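Long-range contact in ditrans,polycis-undecaprenyl-diphosphate synthase ((2E,6E)-farnesyl-diphosphate specific) (PDB 6ACS), which probably catalyses the sequential condensation of eight isopentenyl diphosphates with farnesyl diphosphate to make undecaprenyl diphosphate, precursor of the bacterial cell-wall carrier lipid: residues Arg100-Arg105 with Tyr172-Asp177. Residues are numbered along the deposited sequence; the frame is centred on the assembly and turned at random. Where two conformers were deposited one is given.
Sequences RFIGDR and YVSLND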
ATOM      1  N   ARG B 100      -5.607  21.543  -0.207  1.00 25.85           N
ATOM      2  CA  ARG B 100      -4.645  21.038  -1.174  1.00 27.89           C
ATOM      3  C   ARG B 100      -5.349  20.060  -2.105  1.00 23.05           C
ATOM      4  O   ARG B 100      -6.356  19.452  -1.737  1.00 27.51           O
ATOM      5  CB  ARG B 100      -3.474  20.358  -0.446  1.00 32.31           C
ATOM      6  CG  ARG B 100      -2.309  20.007  -1.338  0.51 36.18           C
ATOM      7  CD  ARG B 100      -1.180  19.309  -0.578  0.51 35.61           C
ATOM      8  NE  ARG B 100      -0.588  20.135   0.469  0.51 35.24           N
ATOM      9  CZ  ARG B 100       0.597  19.897   1.025  0.51 33.75           C
ATOM     10  NH1 ARG B 100       1.322  18.859   0.624  0.51 31.71           N
ATOM     11  NH2 ARG B 100       1.057  20.695   1.980  0.51 33.09           N
ATOM     12  N   PHE B 101      -4.830  19.924  -3.326  1.00 23.82           N
ATOM     13  CA  PHE B 101      -5.372  18.968  -4.277  1.00 25.59           C
ATOM     14  C   PHE B 101      -4.239  18.093  -4.786  1.00 27.90           C
ATOM     15  O   PHE B 101      -3.127  18.583  -5.011  1.00 25.73           O
ATOM     16  CB  PHE B 101      -6.070  19.684  -5.435  1.00 27.15           C
ATOM     17  CG  PHE B 101      -7.158  20.601  -4.978  1.00 25.24           C
ATOM     18  CD1 PHE B 101      -6.875  21.925  -4.679  1.00 27.42           C
ATOM     19  CD2 PHE B 101      -8.447  20.118  -4.778  1.00 26.36           C
ATOM     20  CE1 PHE B 101      -7.872  22.778  -4.224  1.00 31.76           C
ATOM     21  CE2 PHE B 101      -9.461  20.969  -4.318  1.00 27.54           C
ATOM     22  CZ  PHE B 101      -9.166  22.294  -4.043  1.00 31.71           C
ATOM     23  N   ILE B 102      -4.505  16.792  -4.910  1.00 23.96           N
ATOM     24  CA  ILE B 102      -3.526  15.895  -5.518  1.00 23.79           C
ATOM     25  C   ILE B 102      -4.184  15.172  -6.681  1.00 24.84           C
ATOM     26  O   ILE B 102      -5.408  15.001  -6.723  1.00 25.64           O
ATOM     27  CB  ILE B 102      -2.933  14.870  -4.533  1.00 23.77           C
ATOM     28  CG1 ILE B 102      -4.063  14.054  -3.906  1.00 23.80           C
ATOM     29  CG2 ILE B 102      -2.069  15.586  -3.474  1.00 25.50           C
ATOM     30  CD1 ILE B 102      -3.571  12.996  -2.904  1.00 25.85           C
ATOM     31  N   GLY B 103      -3.359  14.763  -7.638  1.00 24.63           N
ATOM     32  CA  GLY B 103      -3.833  14.096  -8.829  1.00 25.98           C
ATOM     33  C   GLY B 103      -3.339  14.776 -10.085  1.00 31.03           C
ATOM     34  O   GLY B 103      -2.650  15.796 -10.054  1.00 27.55           O
ATOM     35  N   ASP B 104      -3.703  14.177 -11.210  1.00 26.88           N
ATOM     36  CA  ASP B 104      -3.306  14.647 -12.527  1.00 31.27           C
ATOM     37  C   ASP B 104      -4.134  15.867 -12.881  1.00 34.94           C
ATOM     38  O   ASP B 104      -5.369  15.806 -12.875  1.00 36.72           O
ATOM     39  CB  ASP B 104      -3.516  13.515 -13.525  1.00 32.90           C
ATOM     40  CG  ASP B 104      -2.978  13.814 -14.915  1.00 38.64           C
ATOM     41  OD1 ASP B 104      -2.518  14.941 -15.218  1.00 40.63           O
ATOM     42  OD2 ASP B 104      -3.024  12.864 -15.721  1.00 41.70           O
ATOM     43  N   ARG B 105      -3.471  16.977 -13.172  1.00 30.90           N
ATOM     44  CA  ARG B 105      -4.207  18.173 -13.550  1.00 34.17           C
ATOM     45  C   ARG B 105      -4.183  18.407 -15.046  1.00 36.84           C
ATOM     46  O   ARG B 105      -4.903  19.288 -15.527  1.00 41.76           O
ATOM     47  CB  ARG B 105      -3.650  19.407 -12.822  1.00 35.65           C
ATOM     48  CG  ARG B 105      -3.710  19.285 -11.300  1.00 35.61           C
ATOM     49  CD  ARG B 105      -3.355  20.588 -10.583  1.00 35.81           C
ATOM     50  NE  ARG B 105      -3.271  20.380  -9.133  1.00 31.42           N
ATOM     51  CZ  ARG B 105      -3.024  21.343  -8.246  1.00 37.96           C
ATOM     52  NH1 ARG B 105      -2.835  22.596  -8.654  1.00 40.39           N
ATOM     53  NH2 ARG B 105      -2.973  21.060  -6.952  1.00 36.84           N
ATOM     54  N   TYR B 172       9.459  13.187  -4.429  1.00 20.37           N
ATOM     55  CA  TYR B 172       8.687  13.447  -5.636  1.00 20.24           C
ATOM     56  C   TYR B 172       7.265  12.899  -5.570  1.00 22.08           C
ATOM     57  O   TYR B 172       6.470  13.148  -6.487  1.00 21.39           O
ATOM     58  CB  TYR B 172       9.403  12.832  -6.840  1.00 21.17           C
ATOM     59  CG  TYR B 172      10.738  13.483  -7.130  1.00 21.36           C
ATOM     60  CD1 TYR B 172      11.900  13.056  -6.495  1.00 21.93           C
ATOM     61  CD2 TYR B 172      10.833  14.520  -8.056  1.00 21.63           C
ATOM     62  CE1 TYR B 172      13.140  13.644  -6.775  1.00 20.64           C
ATOM     63  CE2 TYR B 172      12.067  15.112  -8.345  1.00 23.45           C
ATOM     64  CZ  TYR B 172      13.213  14.663  -7.704  1.00 23.54           C
ATOM     65  OH  TYR B 172      14.443  15.238  -7.973  1.00 26.29           O
ATOM     66  N   VAL B 173       6.930  12.185  -4.521  1.00 19.62           N
ATOM     67  CA  VAL B 173       5.613  11.582  -4.310  1.00 17.51           C
ATOM     68  C   VAL B 173       4.715  12.606  -3.637  1.00 20.27           C
ATOM     69  O   VAL B 173       5.179  13.386  -2.801  1.00 21.78           O
ATOM     70  CB  VAL B 173       5.736  10.317  -3.439  1.00 21.14           C
ATOM     71  CG1 VAL B 173       4.336   9.639  -3.267  1.00 21.30           C
ATOM     72  CG2 VAL B 173       6.749   9.334  -4.060  1.00 21.67           C
ATOM     73  N   SER B 174       3.419  12.601  -3.972  1.00 20.52           N
ATOM     74  CA  SER B 174       2.518  13.600  -3.390  1.00 20.41           C
ATOM     75  C   SER B 174       2.493  13.515  -1.861  1.00 21.04           C
ATOM     76  O   SER B 174       2.664  12.443  -1.263  1.00 20.21           O
ATOM     77  CB  SER B 174       1.087  13.429  -3.932  1.00 22.07           C
ATOM     78  OG  SER B 174       1.069  13.339  -5.338  0.69 28.27           O
ATOM     79  N   LEU B 175       2.296  14.681  -1.222  1.00 21.02           N
ATOM     80  CA  LEU B 175       2.120  14.816   0.229  1.00 20.60           C
ATOM     81  C   LEU B 175       3.369  14.441   1.029  1.00 22.04           C
ATOM     82  O   LEU B 175       3.273  14.093   2.213  1.00 20.46           O
ATOM     83  CB  LEU B 175       0.916  14.003   0.733  1.00 21.98           C
ATOM     84  CG  LEU B 175      -0.390  14.352  -0.008  1.00 23.56           C
ATOM     85  CD1 LEU B 175      -1.562  13.658   0.650  1.00 26.13           C
ATOM     86  CD2 LEU B 175      -0.597  15.866  -0.065  1.00 26.09           C
ATOM     87  N   ASN B 176       4.554  14.530   0.428  1.00 22.46           N
ATOM     88  CA  ASN B 176       5.748  14.120   1.156  1.00 21.99           C
ATOM     89  C   ASN B 176       6.113  15.084   2.278  1.00 23.43           C
ATOM     90  O   ASN B 176       6.964  14.743   3.102  1.00 25.31           O
ATOM     91  CB  ASN B 176       6.945  13.956   0.216  1.00 21.58           C
ATOM     92  CG  ASN B 176       7.329  15.240  -0.483  1.00 25.11           C
ATOM     93  OD1 ASN B 176       7.956  16.128   0.121  1.00 23.43           O
ATOM     94  ND2 ASN B 176       7.003  15.337  -1.774  1.00 23.03           N
ATOM     95  N   ASP B 177       5.540  16.280   2.310  1.00 20.54           N
ATOM     96  CA  ASP B 177       5.838  17.204   3.398  1.00 22.39           C
ATOM     97  C   ASP B 177       4.854  17.060   4.550  1.00 27.36           C
ATOM     98  O   ASP B 177       4.946  17.813   5.526  1.00 27.02           O
ATOM     99  CB  ASP B 177       5.861  18.645   2.883  1.00 27.17           C
ATOM    100  CG  ASP B 177       4.537  19.072   2.269  1.00 36.25           C
ATOM    101  OD1 ASP B 177       3.864  18.238   1.622  1.00 39.30           O
ATOM    102  OD2 ASP B 177       4.211  20.263   2.372  1.00 43.81           O
TER
HETATM  103  O   HOH W   1      -0.524  15.276  -7.026  1.00 26.82           O
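Arg100 and Asp177 meet tip to tip, the guanidinium and the carboxylate lying nearly in one plane, 22° apart. The grip is end-on, one nitrogen to each oxygen: NH1 of Arg100 gives an almost straight hydrogen bond to OD1 of Asp177 (2.8 Å), and NH2 of Arg100 a looser one to OD2 of Asp177 (3.2 Å). Aspartate suits the place because its carboxylate offers both oxygens at once, each by its syn lone pair, and the paired bonds of this salt bridge restrict rotation of either group. Arginine suits its own because its chain, with CG anti to the backbone N (chi1 -170°) and then bent at chi3, carries the charge beyond the strand while leaving methylenes to pack. The Arg100 and Leu175 side chains slide past each other in opposite directions, CD of Arg100 touching CD2 of Leu175 at 3.5 Å. Two residues along the strand, on the same side, beta-branched Ile102 crosses Leu175 at about a right angle and sends its CG2 to within 3.7 Å of CD2 of Leu175. The branched leucine thus serves both neighbours.

Strand 97-102 is outermost in the six-stranded parallel sheet of this cis-prenyltransferase chain, and the loop between helix 166-170 and strand 183-186 packs beside its C-terminal end, away from the probable substrate and metal sites. That loop makes a type II turn from Val173 to Asn176, in which ND2 of Asn176 bonds to O of Val173 (2.9 Å). Ser174, small and polar, turns its CB toward CG2 of Ile102, while its hydroxyl meets both Asp142 and a water, accepting from the water, which in turn accepts from N of Gly103 (2.9 Å). Glycine fits there because, with phi at 126° and psi nearly extended, a CB would jam against O of Ile102.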